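Local coordinates for head completion protein gp6 (Enterobacteria phage HK97, PDB 3JVO) that completes the viral head as a thirteen-subunit ring of the head-tail connector, binding the portal protein and gp7 around an open channel for DNA ejection, at residues S12-Q17 and L65-M70; D38-W43 and G61-V66; P56-G61 and E89-I94. All coordinates share one frame; numbering follows the deposited sequence. Where two conformers were deposited one is given.

Contact 1: residues S12-Q17 and L65-M70; sequences SLFKQQ and LVFADM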
# COMPACT_ATOMS: atom_id res chain seq x y z
N SER G 12 30.31 -22.85 -29.23
CA SER G 12 29.20 -22.48 -30.09
C SER G 12 27.85 -22.61 -29.38
O SER G 12 27.02 -21.72 -29.47
CB SER G 12 29.21 -23.36 -31.34
OG SER G 12 28.11 -23.04 -32.18
N LEU G 13 27.64 -23.71 -28.66
CA LEU G 13 26.41 -23.89 -27.89
C LEU G 13 26.28 -22.90 -26.72
O LEU G 13 25.20 -22.36 -26.51
CB LEU G 13 26.27 -25.32 -27.39
CG LEU G 13 25.65 -26.34 -28.35
CD1 LEU G 13 25.63 -27.69 -27.67
CD2 LEU G 13 24.24 -25.96 -28.74
N PHE G 14 27.36 -22.66 -25.98
CA PHE G 14 27.33 -21.64 -24.92
C PHE G 14 26.89 -20.28 -25.47
O PHE G 14 26.05 -19.62 -24.87
CB PHE G 14 28.68 -21.48 -24.23
CG PHE G 14 28.95 -22.51 -23.22
CD1 PHE G 14 28.20 -22.57 -22.03
CD2 PHE G 14 29.95 -23.47 -23.43
CE1 PHE G 14 28.44 -23.54 -21.08
CE2 PHE G 14 30.20 -24.45 -22.48
CZ PHE G 14 29.44 -24.49 -21.30
N LYS G 15 27.42 -19.90 -26.63
CA LYS G 15 27.07 -18.64 -27.25
C LYS G 15 25.62 -18.57 -27.68
O LYS G 15 25.00 -17.52 -27.60
CB LYS G 15 27.96 -18.36 -28.45
CG LYS G 15 29.41 -18.02 -28.07
CD LYS G 15 30.09 -17.40 -29.30
CE LYS G 15 31.50 -17.87 -29.45
NZ LYS G 15 32.16 -17.40 -30.75
N GLN G 16 25.07 -19.69 -28.16
CA GLN G 16 23.65 -19.75 -28.49
C GLN G 16 22.77 -19.65 -27.24
O GLN G 16 21.71 -19.06 -27.29
CB GLN G 16 23.35 -21.04 -29.26
CG GLN G 16 23.95 -21.03 -30.68
CD GLN G 16 23.77 -22.34 -31.40
OE1 GLN G 16 23.29 -23.32 -30.82
NE2 GLN G 16 24.13 -22.37 -32.66
N GLN G 17 23.23 -20.19 -26.11
CA GLN G 17 22.49 -20.08 -24.85
C GLN G 17 22.22 -18.61 -24.54
O GLN G 17 21.11 -18.23 -24.18
CB GLN G 17 23.28 -20.75 -23.70
CG GLN G 17 22.68 -20.56 -22.30
CD GLN G 17 21.40 -21.35 -22.13
OE1 GLN G 17 21.01 -22.11 -23.02
NE2 GLN G 17 20.71 -21.16 -20.99
N LEU G 65 22.54 -22.84 -17.35
CA LEU G 65 21.83 -21.80 -16.59
C LEU G 65 22.79 -20.98 -15.73
O LEU G 65 22.68 -19.75 -15.63
CB LEU G 65 20.74 -22.43 -15.73
CG LEU G 65 19.53 -23.05 -16.45
CD1 LEU G 65 18.81 -23.95 -15.49
CD2 LEU G 65 18.61 -21.93 -16.94
N VAL G 66 23.74 -21.67 -15.13
CA VAL G 66 24.72 -21.00 -14.27
C VAL G 66 25.61 -20.11 -15.15
O VAL G 66 25.91 -18.98 -14.78
CB VAL G 66 25.53 -22.04 -13.43
CG1 VAL G 66 26.68 -21.35 -12.64
CG2 VAL G 66 24.59 -22.73 -12.47
N PHE G 67 26.03 -20.63 -16.30
CA PHE G 67 26.87 -19.89 -17.26
C PHE G 67 26.16 -18.61 -17.73
O PHE G 67 26.75 -17.52 -17.72
CB PHE G 67 27.22 -20.79 -18.47
CG PHE G 67 27.57 -20.00 -19.73
CD1 PHE G 67 28.86 -19.55 -19.94
CD2 PHE G 67 26.58 -19.68 -20.66
CE1 PHE G 67 29.16 -18.78 -21.08
CE2 PHE G 67 26.88 -18.93 -21.81
CZ PHE G 67 28.16 -18.49 -22.02
N ALA G 68 24.91 -18.74 -18.15
CA ALA G 68 24.20 -17.56 -18.65
C ALA G 68 24.01 -16.53 -17.51
O ALA G 68 24.07 -15.34 -17.74
CB ALA G 68 22.85 -17.96 -19.29
N ASP G 69 23.80 -16.99 -16.28
CA ASP G 69 23.69 -16.04 -15.17
C ASP G 69 24.97 -15.18 -15.03
O ASP G 69 24.89 -13.96 -14.94
CB ASP G 69 23.35 -16.73 -13.86
CG ASP G 69 23.15 -15.76 -12.74
OD1 ASP G 69 22.22 -14.92 -12.81
OD2 ASP G 69 23.97 -15.82 -11.79
N MSE G 70 26.14 -15.82 -15.06
CA MSE G 70 27.44 -15.11 -15.07
C MSE G 70 27.57 -14.10 -16.20
O MSE G 70 28.11 -13.01 -16.04
CB MSE G 70 28.60 -16.10 -15.20
CG MSE G 70 28.75 -17.05 -14.03
SE MSE G 70 29.09 -16.07 -12.38
CE MSE G 70 30.79 -15.19 -12.83
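Phe-14 and Phe-67 carry most of this contact, their rings crossing obliquely in an edge-to-face pair with centroids 4.7 Å apart and planes turned 54° from each other. The Phe-14 side chain leaves its helix with CG anti to the carbonyl carbon, beside the backbone N. Its CB already lies over the Phe-67 ring, 4.1 Å from the centroid in a CH-pi contact that falls nearer the CZ end. One bond beyond CG, CD1 sits 3.4 Å above the plane of the Phe-67 ring and over its centre, so the edge of one ring is aimed at the middle of the other. CE1 then runs on toward the root of the Phe-67 side chain, where it comes within 4.0 Å of Phe-67 CB. Elsewhere the Phe-14 side chain touches Val-5 and Leu-6 of helix 5-8 and Ala-33 of helix 26-44.

The pair lies where the short helix 11-17 crosses the long helix 57-72 in the helical core of a gp6-like connector subunit. The segment axes approach to 10.1 Å and their N-to-C directions differ by 63°, a distance bridged by large side chains. Phe-67 contributes by extending with CG anti to its backbone N (chi1 157°), which carries CE2 to 3.2 Å from the carbonyl oxygen of Phe-14.

Further along helix 11-17, Gln-17 CG approaches the Phe-67 ring at its edge, near the ring plane, and lies 4.0 Å from Ala-68 CB. The chain bends at chi2, and its amide is bonded across the subunit boundary: OE1 is hydrogen-bonded to Tyr-32 OH of a neighbouring subunit, and NE2 to the carbonyl O of Arg-74 of that subunit.

Contact 2: residues D38-W43 and G61-V66; sequences DYCMRW and GAVLLV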
# COMPACT_ATOMS: atom_id res chain seq x y z
N ASP G 38 32.78 -26.01 -13.23
CA ASP G 38 33.47 -26.25 -11.96
C ASP G 38 32.46 -26.23 -10.80
O ASP G 38 32.42 -27.13 -9.95
CB ASP G 38 34.57 -25.21 -11.76
CG ASP G 38 35.31 -25.36 -10.43
OD1 ASP G 38 35.60 -26.51 -10.04
OD2 ASP G 38 35.62 -24.35 -9.77
N TYR G 39 31.60 -25.22 -10.79
CA TYR G 39 30.59 -25.08 -9.74
C TYR G 39 29.63 -26.27 -9.73
O TYR G 39 29.41 -26.89 -8.69
CB TYR G 39 29.84 -23.75 -9.90
CG TYR G 39 28.69 -23.59 -8.94
CD1 TYR G 39 28.90 -23.14 -7.64
CD2 TYR G 39 27.39 -23.91 -9.32
CE1 TYR G 39 27.85 -23.02 -6.75
CE2 TYR G 39 26.34 -23.79 -8.45
CZ TYR G 39 26.57 -23.35 -7.17
OH TYR G 39 25.51 -23.23 -6.31
N CYS G 40 29.05 -26.59 -10.90
CA CYS G 40 28.09 -27.68 -10.95
C CYS G 40 28.70 -29.05 -10.60
O CYS G 40 28.06 -29.84 -9.91
CB CYS G 40 27.35 -27.73 -12.29
SG CYS G 40 26.30 -26.29 -12.59
N MSE G 41 29.92 -29.31 -11.07
CA MSE G 41 30.69 -30.50 -10.71
C MSE G 41 30.95 -30.64 -9.20
O MSE G 41 30.74 -31.71 -8.63
CB MSE G 41 32.03 -30.54 -11.45
CG MSE G 41 31.92 -30.71 -12.95
SE MSE G 41 31.07 -32.42 -13.44
CE MSE G 41 29.32 -31.81 -13.92
N ARG G 42 31.43 -29.58 -8.56
CA ARG G 42 31.68 -29.61 -7.13
C ARG G 42 30.39 -29.86 -6.38
O ARG G 42 30.35 -30.68 -5.46
CB ARG G 42 32.34 -28.32 -6.64
CG ARG G 42 33.81 -28.16 -7.04
CD ARG G 42 34.75 -29.01 -6.20
NE ARG G 42 34.60 -28.78 -4.76
CZ ARG G 42 35.59 -28.89 -3.86
NH1 ARG G 42 36.82 -29.20 -4.25
NH2 ARG G 42 35.34 -28.66 -2.57
N TRP G 43 29.32 -29.20 -6.82
CA TRP G 43 28.03 -29.30 -6.18
C TRP G 43 27.45 -30.70 -6.26
O TRP G 43 26.95 -31.20 -5.26
CB TRP G 43 27.06 -28.31 -6.80
CG TRP G 43 25.90 -28.03 -5.95
CD1 TRP G 43 25.76 -26.98 -5.07
CD2 TRP G 43 24.68 -28.78 -5.87
NE1 TRP G 43 24.52 -27.03 -4.47
CE2 TRP G 43 23.84 -28.13 -4.93
CE3 TRP G 43 24.21 -29.95 -6.50
CZ2 TRP G 43 22.54 -28.61 -4.61
CZ3 TRP G 43 22.92 -30.43 -6.17
CH2 TRP G 43 22.11 -29.75 -5.25
N GLY G 61 22.15 -29.03 -18.55
CA GLY G 61 21.14 -28.00 -18.41
C GLY G 61 21.45 -27.01 -17.30
O GLY G 61 21.32 -25.80 -17.50
N ALA G 62 21.86 -27.52 -16.14
CA ALA G 62 22.27 -26.63 -15.05
C ALA G 62 23.50 -25.76 -15.38
O ALA G 62 23.53 -24.58 -15.05
CB ALA G 62 22.50 -27.43 -13.73
N VAL G 63 24.51 -26.34 -16.02
CA VAL G 63 25.71 -25.58 -16.38
C VAL G 63 25.33 -24.41 -17.30
O VAL G 63 25.82 -23.29 -17.14
CB VAL G 63 26.76 -26.50 -17.06
CG1 VAL G 63 27.91 -25.66 -17.68
CG2 VAL G 63 27.32 -27.55 -16.08
N LEU G 64 24.46 -24.67 -18.26
CA LEU G 64 23.99 -23.63 -19.17
C LEU G 64 23.32 -22.50 -18.39
O LEU G 64 23.52 -21.33 -18.71
CB LEU G 64 23.02 -24.19 -20.20
CG LEU G 64 23.59 -25.00 -21.36
CD1 LEU G 64 22.41 -25.52 -22.21
CD2 LEU G 64 24.56 -24.19 -22.25
N LEU G 65 22.54 -22.84 -17.35
CA LEU G 65 21.83 -21.80 -16.59
C LEU G 65 22.79 -20.98 -15.73
O LEU G 65 22.68 -19.75 -15.63
CB LEU G 65 20.74 -22.43 -15.73
CG LEU G 65 19.53 -23.05 -16.45
CD1 LEU G 65 18.81 -23.95 -15.49
CD2 LEU G 65 18.61 -21.93 -16.94
N VAL G 66 23.74 -21.67 -15.13
CA VAL G 66 24.72 -21.00 -14.27
C VAL G 66 25.61 -20.11 -15.15
O VAL G 66 25.91 -18.98 -14.78
CB VAL G 66 25.53 -22.04 -13.43
CG1 VAL G 66 26.68 -21.35 -12.64
CG2 VAL G 66 24.59 -22.73 -12.47
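Packing is tightest around Cys-40, whose side chain fits among three small residues of helix 57-72. Its chi1 of -66° sets SG anti to the carbonyl carbon, beside the backbone N. From there the sulfur lies 4.1 Å from Ala-62 CB and 4.0 Å from Val-66 CG2, touching residues one turn apart on the same helix face. Val-63 completes the site from alongside: its CG2 is 3.8 Å from Cys-40 CB and equally close to the sulfur. That methyl, too, is anti to its own carbonyl carbon. No hydrogen bond crosses between the two segments; the contact is van der Waals packing, mostly of apolar side chains, and the CA atoms of Cys-40 and Val-63 come to 6.3 Å.

Toward Tyr-39 the fit loosens. Its ring meets Val-66 obliquely, with CD2 4.3 Å from Val-66 CG1, and Val-66 is the one residue of segment 61-66 that the ring meets within 4.5 Å. Asp-38 and Arg-42 make no contact with segment 61-66; both pack on His-95 of a neighbouring subunit, where Asp-38 OD2 is also hydrogen-bonded to Ala-58 N of that subunit, and Arg-42 is exposed.

The segment axes pass 9.6 Å apart with N-to-C directions at 134°, an inclined, roughly antiparallel pairing of the two longest helices in the chain. Around this pair, Met-92 of helix 87-93 rests on both Cys-40 and Ala-62, while Met-91 of a neighbouring subunit packs against Tyr-39 and Val-66. Helix 11-17 crosses nearby, with Phe-14 touching Val-63 and Leu-64.

Contact 3: residues P56-G61 and E89-I94; sequences PAAVKG and ERMMFI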
# COMPACT_ATOMS: atom_id res chain seq x y z
N PRO G 56 25.55 -36.17 -17.34
CA PRO G 56 24.14 -36.27 -17.71
C PRO G 56 23.56 -35.00 -18.33
O PRO G 56 24.02 -33.88 -18.03
CB PRO G 56 23.44 -36.54 -16.37
CG PRO G 56 24.50 -37.00 -15.45
CD PRO G 56 25.74 -36.30 -15.89
N ALA G 57 22.53 -35.18 -19.14
CA ALA G 57 21.85 -34.07 -19.78
C ALA G 57 21.31 -33.04 -18.77
O ALA G 57 21.44 -31.85 -19.01
CB ALA G 57 20.73 -34.59 -20.69
N ALA G 58 20.74 -33.48 -17.64
CA ALA G 58 20.17 -32.51 -16.69
C ALA G 58 21.29 -31.61 -16.13
O ALA G 58 21.08 -30.41 -15.91
CB ALA G 58 19.42 -33.21 -15.55
N VAL G 59 22.46 -32.20 -15.88
CA VAL G 59 23.61 -31.44 -15.38
C VAL G 59 24.08 -30.46 -16.47
O VAL G 59 24.40 -29.31 -16.19
CB VAL G 59 24.75 -32.37 -14.84
CG1 VAL G 59 25.99 -31.60 -14.42
CG2 VAL G 59 24.23 -33.19 -13.65
N LYS G 60 24.08 -30.89 -17.72
CA LYS G 60 24.40 -29.97 -18.79
C LYS G 60 23.43 -28.76 -18.78
O LYS G 60 23.85 -27.61 -18.93
CB LYS G 60 24.42 -30.72 -20.12
CG LYS G 60 25.67 -31.60 -20.31
CD LYS G 60 25.57 -32.55 -21.50
CE LYS G 60 25.38 -31.80 -22.82
NZ LYS G 60 25.49 -32.70 -24.05
N GLY G 61 22.15 -29.03 -18.55
CA GLY G 61 21.14 -28.00 -18.41
C GLY G 61 21.45 -27.01 -17.30
O GLY G 61 21.32 -25.80 -17.50
N GLU G 89 19.16 -25.57 -9.49
CA GLU G 89 19.36 -26.52 -8.37
C GLU G 89 18.60 -27.84 -8.57
O GLU G 89 19.13 -28.89 -8.25
CB GLU G 89 19.06 -25.90 -6.99
CG GLU G 89 17.67 -25.22 -6.84
CD GLU G 89 16.66 -26.02 -5.98
OE1 GLU G 89 16.91 -27.23 -5.70
OE2 GLU G 89 15.61 -25.43 -5.59
N ARG G 90 17.38 -27.77 -9.10
CA ARG G 90 16.60 -28.98 -9.37
C ARG G 90 17.26 -29.89 -10.40
O ARG G 90 17.35 -31.09 -10.18
CB ARG G 90 15.14 -28.63 -9.75
CG ARG G 90 14.35 -28.19 -8.52
CD ARG G 90 13.01 -27.55 -8.82
NE ARG G 90 12.47 -26.97 -7.59
CZ ARG G 90 11.37 -26.22 -7.49
NH1 ARG G 90 10.62 -25.94 -8.56
NH2 ARG G 90 11.01 -25.75 -6.31
N MSE G 91 17.77 -29.32 -11.48
CA MSE G 91 18.52 -30.09 -12.47
C MSE G 91 19.72 -30.79 -11.83
O MSE G 91 20.04 -31.91 -12.18
CB MSE G 91 19.05 -29.18 -13.59
CG MSE G 91 17.98 -28.54 -14.48
SE MSE G 91 17.37 -29.83 -15.78
CE MSE G 91 17.18 -28.49 -17.13
N MSE G 92 20.38 -30.12 -10.89
CA MSE G 92 21.58 -30.67 -10.21
C MSE G 92 21.24 -31.70 -9.13
O MSE G 92 21.97 -32.67 -8.93
CB MSE G 92 22.39 -29.53 -9.60
CG MSE G 92 23.40 -28.85 -10.51
SE MSE G 92 24.35 -27.46 -9.52
CE MSE G 92 23.01 -26.08 -9.31
N PHE G 93 20.14 -31.48 -8.43
CA PHE G 93 19.78 -32.27 -7.24
C PHE G 93 19.60 -33.74 -7.59
O PHE G 93 20.03 -34.61 -6.86
CB PHE G 93 18.51 -31.68 -6.60
CG PHE G 93 17.95 -32.49 -5.45
CD1 PHE G 93 18.34 -32.23 -4.14
CD2 PHE G 93 16.99 -33.49 -5.68
CE1 PHE G 93 17.81 -32.98 -3.08
CE2 PHE G 93 16.47 -34.23 -4.63
CZ PHE G 93 16.87 -33.98 -3.33
N ILE G 94 18.98 -33.99 -8.74
CA ILE G 94 18.69 -35.35 -9.20
C ILE G 94 19.94 -36.12 -9.66
O ILE G 94 19.86 -37.32 -9.95
CB ILE G 94 17.54 -35.36 -10.25
CG1 ILE G 94 17.77 -34.32 -11.33
CG2 ILE G 94 16.20 -35.09 -9.60
CD1 ILE G 94 18.23 -34.89 -12.61
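Ala-58 and the selenomethionine Met-91 meet backbone to side chain: Met-91 CB lies 3.3 Å from the carbonyl O of Ala-58. Farther out, the selenium reaches the Ala-58 methyl, with SE and CB 4.0 Å apart. The same methyl is touched by the tip of Ile-94, whose CD1 comes to 3.6 Å, and lies 3.7 Å from the carbonyl O of Met-91. Ile-94 gets there with CG1 in the crowded position between its backbone N and carbonyl carbon (chi1 48°). Met-91 bends at chi2 and chi3, which leaves CE 4.2 Å from Gly-61 CA, where no side chain intervenes.

Such small residues permit a close antiparallel helix pair, with segment axes 8.0 Å apart and N-to-C directions at 152°. It joins the first turns of helix 57-72 to helix 87-93, elements separated in the chain by the short strands 77-78 and 83-84. The CA atoms of Ala-58 and Met-91 are 5.1 Å apart.

Beyond this shell, Pro-56 occupies the N-cap position, and Ala-58 N in the first turn is hydrogen-bonded to Asp-38 OD2 of a neighbouring subunit, where the partial positive charge of the helix N-terminus would probably stabilise the carboxylate. Arg-42 NH2 of that same subunit is hydrogen-bonded to the carbonyl O of Ile-94.

All three contacts use helix 57-72, each at a different level: contact 3 at its start, contact 2 next along and contact 1 farther toward its C-terminal half. Contacts 2 and 3 share Gly-61, while contacts 1 and 2 share Leu-65 and Val-66. Contact 2 lies deepest, its centre about 4 Å from that of the chain, against 7 Å and 10 Å for contacts 1 and 3; Ile-94 of contact 3 is partly exposed. Their chemistry differs too: aromatic rings span the wide crossing of contact 1, a thiol and small aliphatic groups fill contact 2, and backbone meets selenomethionine in contact 3. None has a hydrogen bond between its own segments, yet each has polar groups bonded to neighbouring subunits.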